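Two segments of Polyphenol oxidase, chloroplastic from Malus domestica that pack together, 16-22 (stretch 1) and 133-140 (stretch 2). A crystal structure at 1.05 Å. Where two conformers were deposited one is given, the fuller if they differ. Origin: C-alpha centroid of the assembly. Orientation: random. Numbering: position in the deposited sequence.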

# COMPACT_ATOMS: atom_id res chain seq x y z
N GLU A 16 13.56 -0.58 -2.73
CA GLU A 16 13.42 -1.25 -4.01
C GLU A 16 12.38 -0.58 -4.91
O GLU A 16 12.31 -0.94 -6.08
CB GLU A 16 13.12 -2.74 -3.85
CG GLU A 16 14.32 -3.60 -3.48
CD GLU A 16 13.96 -5.06 -3.32
OE1 GLU A 16 13.99 -5.57 -2.18
OE2 GLU A 16 13.65 -5.71 -4.34
N PHE A 17 11.59 0.37 -4.39
CA PHE A 17 10.65 1.14 -5.21
C PHE A 17 11.41 2.29 -5.86
O PHE A 17 12.34 2.81 -5.25
CB PHE A 17 9.51 1.70 -4.34
CG PHE A 17 8.61 0.64 -3.78
CD1 PHE A 17 8.92 -0.01 -2.60
CD2 PHE A 17 7.44 0.30 -4.43
CE1 PHE A 17 8.11 -0.99 -2.09
CE2 PHE A 17 6.62 -0.69 -3.92
CZ PHE A 17 6.96 -1.34 -2.75
N PRO A 18 11.02 2.72 -7.07
CA PRO A 18 9.91 2.21 -7.88
C PRO A 18 10.10 0.79 -8.37
O PRO A 18 11.23 0.36 -8.63
CB PRO A 18 9.88 3.16 -9.09
CG PRO A 18 10.54 4.39 -8.61
CD PRO A 18 11.62 3.92 -7.68
N ILE A 19 8.99 0.08 -8.51
CA ILE A 19 8.98 -1.31 -8.97
C ILE A 19 7.85 -1.50 -9.96
O ILE A 19 6.83 -0.82 -9.91
CB ILE A 19 8.75 -2.33 -7.83
CG1 ILE A 19 7.40 -2.11 -7.16
CG2 ILE A 19 9.85 -2.34 -6.83
CD1 ILE A 19 6.69 -3.36 -6.87
N SER A 20 8.04 -2.46 -10.86
CA SER A 20 6.96 -2.97 -11.69
C SER A 20 6.22 -4.05 -10.92
O SER A 20 6.84 -5.00 -10.42
CB SER A 20 7.53 -3.57 -12.98
OG SER A 20 6.58 -4.42 -13.59
N LEU A 21 4.90 -3.92 -10.81
CA LEU A 21 4.10 -4.86 -10.01
C LEU A 21 3.68 -6.06 -10.86
O LEU A 21 2.51 -6.25 -11.21
CB LEU A 21 2.91 -4.14 -9.41
CG LEU A 21 2.17 -4.96 -8.35
CD1 LEU A 21 3.02 -5.20 -7.09
CD2 LEU A 21 0.85 -4.30 -8.01
N GLY A 22 4.65 -6.91 -11.17
CA GLY A 22 4.37 -8.06 -12.01
C GLY A 22 3.90 -9.29 -11.28
O GLY A 22 3.47 -10.26 -11.90
N ALA A 133 -0.18 -3.92 -16.55
CA ALA A 133 1.17 -3.53 -16.17
C ALA A 133 1.14 -2.19 -15.46
O ALA A 133 0.57 -1.22 -15.97
CB ALA A 133 2.04 -3.42 -17.42
N VAL A 134 1.74 -2.12 -14.28
CA VAL A 134 1.72 -0.90 -13.49
C VAL A 134 3.04 -0.78 -12.72
O VAL A 134 3.60 -1.78 -12.26
CB VAL A 134 0.48 -0.87 -12.57
CG1 VAL A 134 0.51 -1.97 -11.53
CG2 VAL A 134 0.33 0.49 -11.90
N LYS A 135 3.52 0.45 -12.61
CA LYS A 135 4.65 0.82 -11.78
C LYS A 135 4.13 1.43 -10.49
O LYS A 135 3.16 2.20 -10.49
CB LYS A 135 5.55 1.84 -12.49
CG LYS A 135 6.56 2.53 -11.58
CD LYS A 135 7.26 3.70 -12.26
CE LYS A 135 7.61 4.80 -11.29
NZ LYS A 135 6.48 5.74 -10.99
N ILE A 136 4.76 1.07 -9.38
CA ILE A 136 4.48 1.64 -8.07
C ILE A 136 5.71 2.45 -7.67
O ILE A 136 6.82 1.91 -7.58
CB ILE A 136 4.22 0.54 -7.03
CG1 ILE A 136 3.15 -0.46 -7.51
CG2 ILE A 136 3.87 1.17 -5.68
CD1 ILE A 136 1.79 0.15 -7.69
N GLY A 137 5.52 3.75 -7.43
CA GLY A 137 6.62 4.65 -7.15
C GLY A 137 7.16 4.57 -5.74
O GLY A 137 8.38 4.69 -5.54
N GLY A 138 6.29 4.39 -4.75
CA GLY A 138 6.72 4.32 -3.36
C GLY A 138 5.51 4.10 -2.47
O GLY A 138 4.36 4.17 -2.92
N ILE A 139 5.79 3.80 -1.20
CA ILE A 139 4.74 3.55 -0.22
C ILE A 139 5.15 4.18 1.11
O ILE A 139 6.28 4.01 1.56
CB ILE A 139 4.46 2.04 -0.02
CG1 ILE A 139 4.19 1.29 -1.33
CG2 ILE A 139 3.28 1.84 0.90
CD1 ILE A 139 3.85 -0.19 -1.12
N LYS A 140 4.22 4.89 1.76
CA LYS A 140 4.48 5.46 3.06
C LYS A 140 3.17 5.53 3.83
O LYS A 140 2.09 5.35 3.26
CB LYS A 140 5.10 6.85 2.95
CG LYS A 140 4.19 7.86 2.30
CD LYS A 140 4.86 9.21 2.13
CE LYS A 140 3.92 10.19 1.45
NZ LYS A 140 4.49 11.56 1.44
O HOH W 1 3.96 -4.47 -14.19
O HOH W 2 1.72 -4.98 -13.38

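Two short segments far apart in sequence can be joined by three backbone hydrogen bonds, with apolar side chains and water-mediated links adding contacts around them; this pairing in an apple polyphenol oxidase is a compact example. Along stretch 2, A133 makes no contact, and the association begins at V134. Its carbonyl accepts a nearly linear hydrogen bond from L21 (L21 N to V134 O, 2.9 Å, 177° at the hydrogen), while its amide is served by solvent. Water 1 links V134 N (3.2 Å) to S20 OG (2.7 Å), and water 2 accepts from V134 N (3.0 Å) while donating to L21 O (2.6 Å). Beside this polar link, L21 CB lies 3.9 Å from V134 CG1.

K135 faces S20 in a non-hydrogen-bonded antiparallel pair, which brings their CA atoms to 4.4 Å. Its own CA approaches I19 O at 3.3 Å in a CA-H...O contact, and its aliphatic chain reaches P18, with CE 3.6 Å from P18 CB; NZ is hydrogen-bonded elsewhere in the structure.

I136 exchanges two hydrogen bonds with I19, I136 N to I19 O at 2.9 Å and I19 N to I136 O at 3.0 Å, the signature of an antiparallel hydrogen-bonded pair. The same I136 O receives a CA-H...O contact from P18 CA at 3.1 Å and sits near the edge of the F17 ring. Its side chain shares a sheet face with that of I19, and I136 CG1 packs 4.1 Å from L21 CB.

Beyond this point regular pairing gives way to packing around F17. G137 O lies 3.4 Å from F17 CB, and G138 CA 4.0 Å from the same atom. I139 CG1 then lies over one face of the ring, while I139 CD1 makes an apolar contact of 3.7 Å with F17 CZ, before K140 passes out of reach.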